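Local coordinates for DnaD domain protein (Enterococcus faecalis, PDB 2I5U), which is of unknown function but probably takes part in initiating DNA replication, this chain being the DnaD domain of a longer protein of the DnaB/DnaD family, at residues A[34-38]-A[39-43]. Numbering follows the deposited sequence. Where two conformers were deposited one is given.
Sequences IGASQ and KEAEQ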
loop_
_atom_site.group_PDB
_atom_site.type_symbol
_atom_site.label_atom_id
_atom_site.label_comp_id
_atom_site.label_asym_id
_atom_site.label_seq_id
_atom_site.Cartn_x
_atom_site.Cartn_y
_atom_site.Cartn_z
ATOM N N ILE A 34 -13.409 -3.860 6.100
ATOM C CA ILE A 34 -13.969 -5.102 5.538
ATOM C C ILE A 34 -13.340 -6.353 6.135
ATOM O O ILE A 34 -13.484 -7.445 5.596
ATOM C CB ILE A 34 -13.940 -5.125 3.990
ATOM C CG1 ILE A 34 -12.544 -4.847 3.429
ATOM C CG2 ILE A 34 -14.911 -4.098 3.459
ATOM C CD1 ILE A 34 -11.578 -6.051 3.394
ATOM N N GLY A 35 -12.687 -6.196 7.284
ATOM C CA GLY A 35 -12.334 -7.338 8.129
ATOM C C GLY A 35 -10.883 -7.771 8.117
ATOM O O GLY A 35 -10.543 -8.798 8.684
ATOM N N ALA A 36 -10.008 -6.987 7.491
ATOM C CA ALA A 36 -8.579 -7.241 7.580
ATOM C C ALA A 36 -8.042 -6.770 8.930
ATOM O O ALA A 36 -8.505 -5.766 9.472
ATOM C CB ALA A 36 -7.840 -6.497 6.435
ATOM N N SER A 37 -7.045 -7.466 9.463
ATOM C CA SER A 37 -6.303 -6.943 10.608
ATOM C C SER A 37 -5.389 -5.817 10.132
ATOM O O SER A 37 -5.097 -5.709 8.940
ATOM C CB SER A 37 -5.475 -8.045 11.285
ATOM O OG SER A 37 -4.426 -8.509 10.445
ATOM N N GLN A 38 -4.937 -4.987 11.065
ATOM C CA GLN A 38 -3.965 -3.941 10.753
ATOM C C GLN A 38 -2.754 -4.564 10.078
ATOM O O GLN A 38 -2.270 -4.055 9.073
ATOM C CB GLN A 38 -3.543 -3.195 12.027
ATOM C CG GLN A 38 -2.609 -2.010 11.785
ATOM C CD GLN A 38 -2.231 -1.284 13.071
ATOM O OE1 GLN A 38 -3.098 -0.829 13.826
ATOM N NE2 GLN A 38 -0.931 -1.176 13.327
ATOM N N LYS A 39 -2.285 -5.684 10.619
ATOM C CA LYS A 39 -1.100 -6.367 10.100
ATOM C C LYS A 39 -1.304 -6.881 8.675
ATOM O O LYS A 39 -0.428 -6.738 7.820
ATOM C CB LYS A 39 -0.734 -7.536 11.008
ATOM C CG LYS A 39 0.674 -8.048 10.797
ATOM C CD LYS A 39 1.695 -7.199 11.566
ATOM C CE LYS A 39 2.978 -7.001 10.773
ATOM N NZ LYS A 39 3.558 -8.291 10.300
ATOM N N GLU A 40 -2.466 -7.474 8.417
ATOM C CA GLU A 40 -2.792 -7.990 7.084
ATOM C C GLU A 40 -2.894 -6.849 6.072
ATOM O O GLU A 40 -2.455 -6.987 4.928
ATOM C CB GLU A 40 -4.126 -8.751 7.109
ATOM C CG GLU A 40 -4.055 -10.136 7.717
ATOM C CD GLU A 40 -5.430 -10.720 8.036
ATOM O OE1 GLU A 40 -6.370 -9.956 8.343
ATOM O OE2 GLU A 40 -5.556 -11.964 8.008
ATOM N N ALA A 41 -3.487 -5.739 6.501
ATOM C CA ALA A 41 -3.639 -4.574 5.636
ATOM C C ALA A 41 -2.255 -4.023 5.277
ATOM O O ALA A 41 -1.987 -3.695 4.115
ATOM C CB ALA A 41 -4.521 -3.505 6.322
ATOM N N GLU A 42 -1.373 -3.924 6.259
ATOM C CA GLU A 42 0.005 -3.486 6.018
ATOM C C GLU A 42 0.715 -4.398 5.030
ATOM O O GLU A 42 1.425 -3.921 4.132
ATOM C CB GLU A 42 0.763 -3.409 7.346
ATOM C CG GLU A 42 2.128 -2.738 7.289
ATOM C CD GLU A 42 2.854 -2.781 8.632
ATOM O OE1 GLU A 42 3.120 -3.894 9.140
ATOM O OE2 GLU A 42 3.131 -1.693 9.192
ATOM N N GLN A 43 0.527 -5.704 5.192
ATOM C CA GLN A 43 1.110 -6.694 4.289
ATOM C C GLN A 43 0.618 -6.521 2.852
ATOM O O GLN A 43 1.386 -6.680 1.911
ATOM C CB GLN A 43 0.801 -8.117 4.775
ATOM C CG GLN A 43 1.550 -8.507 6.048
ATOM C CD GLN A 43 1.246 -9.922 6.530
ATOM O OE1 GLN A 43 0.182 -10.492 6.238
ATOM N NE2 GLN A 43 2.167 -10.483 7.306
HETATM O O HOH W 1 -8.843 -10.615 9.641
#
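The side chain of Glu40 reaches back, extended beyond CG, alongside Ser37, its CG lying 3.2 Å from Ser37 OG. Glu40 OE1 accepts from Ser37 N at 2.8 Å in an almost perfectly straight bond (179°). The oxygen is met on the anti side, 16° out of the carboxylate plane. In return Ser37 OG, which chi1 of 67° sets between its own backbone N and carbonyl carbon, takes the N-H of Glu40 at 3.0 Å. These reciprocal bonds make a capping box, with Ser37 as N-cap of helix 38-55. A water donates to both Glu40 OE1 and Gly35 O, tying the carboxylate to the C-prime residue of the Schellman motif that ends helix 18-32. Behind the box the helix takes up its regular bonding, Ala41 N to Ser37 O at 2.9 Å and Glu42 N to Gln38 O at 3.0 Å. Ala36 CB approaches Ala41 CB at 4.5 Å, and both methyls rest on Phe31 of the preceding helix. The box thus satisfies the amide of Glu40 in the first turn, while the carboxylate, drawn to the amino end of the helix, probably interacts favourably with its dipole and is stabilised as the anion.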